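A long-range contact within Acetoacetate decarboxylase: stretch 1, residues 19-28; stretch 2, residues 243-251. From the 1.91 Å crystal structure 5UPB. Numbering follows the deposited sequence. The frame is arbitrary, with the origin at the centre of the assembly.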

# COMPACT_ATOMS: atom_id res chain seq x y z
N ALA A 19 -22.68 15.99 -5.90
CA ALA A 19 -23.27 15.47 -7.11
C ALA A 19 -23.84 14.07 -6.87
O ALA A 19 -23.50 13.39 -5.91
CB ALA A 19 -22.23 15.43 -8.23
N LEU A 20 -24.75 13.68 -7.73
CA LEU A 20 -25.23 12.31 -7.72
C LEU A 20 -24.16 11.37 -8.30
O LEU A 20 -23.52 11.67 -9.30
CB LEU A 20 -26.53 12.20 -8.52
CG LEU A 20 -27.76 12.90 -7.89
CD1 LEU A 20 -28.95 12.82 -8.83
CD2 LEU A 20 -28.15 12.36 -6.51
N TYR A 21 -23.98 10.22 -7.69
CA TYR A 21 -23.06 9.22 -8.22
C TYR A 21 -23.78 7.96 -8.68
O TYR A 21 -24.89 7.65 -8.23
CB TYR A 21 -22.02 8.84 -7.19
CG TYR A 21 -20.91 9.88 -7.16
CD1 TYR A 21 -21.09 11.14 -6.58
CD2 TYR A 21 -19.67 9.59 -7.72
CE1 TYR A 21 -20.04 12.07 -6.59
CE2 TYR A 21 -18.64 10.50 -7.72
CZ TYR A 21 -18.82 11.72 -7.15
OH TYR A 21 -17.76 12.58 -7.20
N GLY A 22 -23.14 7.27 -9.62
CA GLY A 22 -23.52 5.92 -9.98
C GLY A 22 -22.37 4.98 -9.73
O GLY A 22 -21.20 5.34 -9.90
N TRP A 23 -22.71 3.75 -9.37
CA TRP A 23 -21.79 2.67 -9.08
C TRP A 23 -22.08 1.45 -9.92
O TRP A 23 -23.24 1.07 -10.12
CB TRP A 23 -21.92 2.23 -7.61
CG TRP A 23 -21.35 3.17 -6.56
CD1 TRP A 23 -20.18 2.98 -5.87
CD2 TRP A 23 -21.94 4.37 -6.05
NE1 TRP A 23 -20.01 4.01 -4.94
CE2 TRP A 23 -21.09 4.87 -5.04
CE3 TRP A 23 -23.14 5.06 -6.33
CZ2 TRP A 23 -21.37 6.04 -4.33
CZ3 TRP A 23 -23.44 6.21 -5.62
CH2 TRP A 23 -22.54 6.70 -4.63
N GLY A 24 -21.01 0.77 -10.34
CA GLY A 24 -21.10 -0.64 -10.68
C GLY A 24 -20.14 -1.43 -9.82
O GLY A 24 -19.10 -0.93 -9.40
N ALA A 25 -20.52 -2.66 -9.53
CA ALA A 25 -19.75 -3.46 -8.58
C ALA A 25 -19.90 -4.94 -8.85
O ALA A 25 -20.96 -5.41 -9.31
CB ALA A 25 -20.18 -3.18 -7.14
N ASP A 26 -18.85 -5.67 -8.52
CA ASP A 26 -18.92 -7.12 -8.36
C ASP A 26 -18.83 -7.45 -6.88
O ASP A 26 -17.97 -6.92 -6.18
CB ASP A 26 -17.82 -7.80 -9.17
CG ASP A 26 -17.90 -7.49 -10.65
OD1 ASP A 26 -19.00 -7.24 -11.17
OD2 ASP A 26 -16.87 -7.51 -11.31
N MET A 27 -19.68 -8.38 -6.43
CA MET A 27 -19.90 -8.59 -5.00
C MET A 27 -19.74 -10.07 -4.67
O MET A 27 -20.19 -10.94 -5.44
CB MET A 27 -21.32 -8.18 -4.56
CG MET A 27 -21.68 -6.74 -4.86
SD MET A 27 -20.81 -5.64 -3.80
CE MET A 27 -21.68 -5.89 -2.27
N LEU A 28 -19.12 -10.33 -3.53
CA LEU A 28 -19.14 -11.63 -2.87
C LEU A 28 -19.83 -11.44 -1.53
O LEU A 28 -19.41 -10.60 -0.72
CB LEU A 28 -17.72 -12.17 -2.68
CG LEU A 28 -17.56 -13.34 -1.72
CD1 LEU A 28 -18.35 -14.56 -2.26
CD2 LEU A 28 -16.07 -13.72 -1.55
N TYR A 243 -22.37 -11.82 -7.38
CA TYR A 243 -23.27 -11.18 -8.32
C TYR A 243 -22.71 -9.83 -8.71
O TYR A 243 -21.75 -9.32 -8.10
CB TYR A 243 -24.67 -11.03 -7.75
CG TYR A 243 -24.72 -10.20 -6.50
CD1 TYR A 243 -24.48 -10.76 -5.27
CD2 TYR A 243 -25.09 -8.86 -6.54
CE1 TYR A 243 -24.56 -10.01 -4.11
CE2 TYR A 243 -25.19 -8.10 -5.41
CZ TYR A 243 -24.93 -8.68 -4.18
OH TYR A 243 -25.03 -7.92 -3.05
N SER A 244 -23.37 -9.22 -9.68
CA SER A 244 -23.06 -7.86 -10.08
C SER A 244 -24.20 -6.93 -9.68
O SER A 244 -25.38 -7.32 -9.64
CB SER A 244 -22.78 -7.78 -11.57
OG SER A 244 -21.68 -8.62 -11.86
N TYR A 245 -23.82 -5.69 -9.45
CA TYR A 245 -24.70 -4.72 -8.85
C TYR A 245 -24.41 -3.34 -9.37
O TYR A 245 -23.26 -2.91 -9.46
CB TYR A 245 -24.35 -4.81 -7.35
CG TYR A 245 -25.01 -3.92 -6.36
CD1 TYR A 245 -26.29 -3.48 -6.54
CD2 TYR A 245 -24.30 -3.46 -5.25
CE1 TYR A 245 -26.88 -2.67 -5.62
CE2 TYR A 245 -24.88 -2.63 -4.33
CZ TYR A 245 -26.17 -2.23 -4.51
OH TYR A 245 -26.76 -1.38 -3.59
N GLY A 246 -25.48 -2.59 -9.59
CA GLY A 246 -25.37 -1.20 -9.98
C GLY A 246 -26.38 -0.40 -9.20
O GLY A 246 -27.49 -0.88 -8.93
N PHE A 247 -26.02 0.85 -8.89
CA PHE A 247 -26.96 1.67 -8.15
C PHE A 247 -26.58 3.14 -8.29
O PHE A 247 -25.46 3.49 -8.69
CB PHE A 247 -26.99 1.26 -6.67
CG PHE A 247 -25.64 1.33 -5.95
CD1 PHE A 247 -24.76 0.25 -5.96
CD2 PHE A 247 -25.29 2.46 -5.28
CE1 PHE A 247 -23.53 0.33 -5.31
CE2 PHE A 247 -24.03 2.54 -4.60
CZ PHE A 247 -23.18 1.46 -4.64
N ARG A 248 -27.55 3.99 -7.96
CA ARG A 248 -27.37 5.42 -7.85
C ARG A 248 -27.90 5.75 -6.48
O ARG A 248 -29.01 5.33 -6.13
CB ARG A 248 -28.14 6.26 -8.89
CG ARG A 248 -27.58 6.38 -10.31
CD ARG A 248 -28.55 7.27 -11.15
NE ARG A 248 -28.08 7.71 -12.48
CZ ARG A 248 -28.45 7.21 -13.67
NH1 ARG A 248 -29.34 6.22 -13.78
NH2 ARG A 248 -27.93 7.73 -14.77
N ILE A 249 -27.17 6.60 -5.78
CA ILE A 249 -27.52 7.10 -4.46
C ILE A 249 -27.16 8.57 -4.41
O ILE A 249 -26.16 8.98 -5.01
CB ILE A 249 -26.81 6.31 -3.36
CG1 ILE A 249 -27.37 4.89 -3.27
CG2 ILE A 249 -26.92 7.01 -2.05
CD1 ILE A 249 -26.62 3.98 -2.30
N GLY A 250 -27.96 9.35 -3.71
CA GLY A 250 -27.59 10.72 -3.40
C GLY A 250 -27.22 10.82 -1.92
O GLY A 250 -26.65 9.89 -1.35
N GLY A 251 -27.51 11.94 -1.27
CA GLY A 251 -27.33 12.02 0.16
C GLY A 251 -28.42 11.28 0.93
O GLY A 251 -29.58 11.19 0.52

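The two strands run antiparallel. Paired backbone hydrogen bonds join them at three alternate residue pairs, Met27 with Tyr243, Ala25 with Tyr245 and Trp23 with Phe247; at Tyr21 and Ile249 the register continues without one. Tyr243 pairs with Met27. Met27 N donates to Tyr243 O at 2.8 Å, and Tyr243 N donates to Met27 O at 3.0 Å. The p rotamer of Tyr243 lays its ring against Met27, whose CB sits over the ring face, 3.7 Å from Tyr243 CZ.

Ser244 turns to the other face of the sheet, with Asp26. Ser244 OG lies 3.1 Å from Asp26 OD1, within hydrogen-bonding range.

Tyr245 pairs with Ala25. Ala25 N reaches Tyr245 O at 2.8 Å, but the 130° angle at the hydrogen makes this bond rather bent. Tyr245 N returns a bond to Ala25 O at 2.9 Å. Met27 CG also packs 4.1 Å from Tyr245 CB.

Gly246 faces Gly24 in a non-hydrogen-bonded pair, with Gly246 CA 4.4 Å from Gly24 CA. Gly246 CA makes a CA-H...O contact with Trp23 O at 3.1 Å.

Phe247 meets Trp23. Trp23 N to Phe247 O is 2.8 Å, and Phe247 N to Trp23 O is 3.0 Å. Their rings form an offset stack, with Trp23 CD2 3.1 Å from Phe247 CE2.

Arg248 CA approaches Tyr21 O at 3.4 Å. Ile249 CB packs 4.1 Å from Trp23 CZ3. At Gly250, CA lies 3.6 Å from Leu20 CD2.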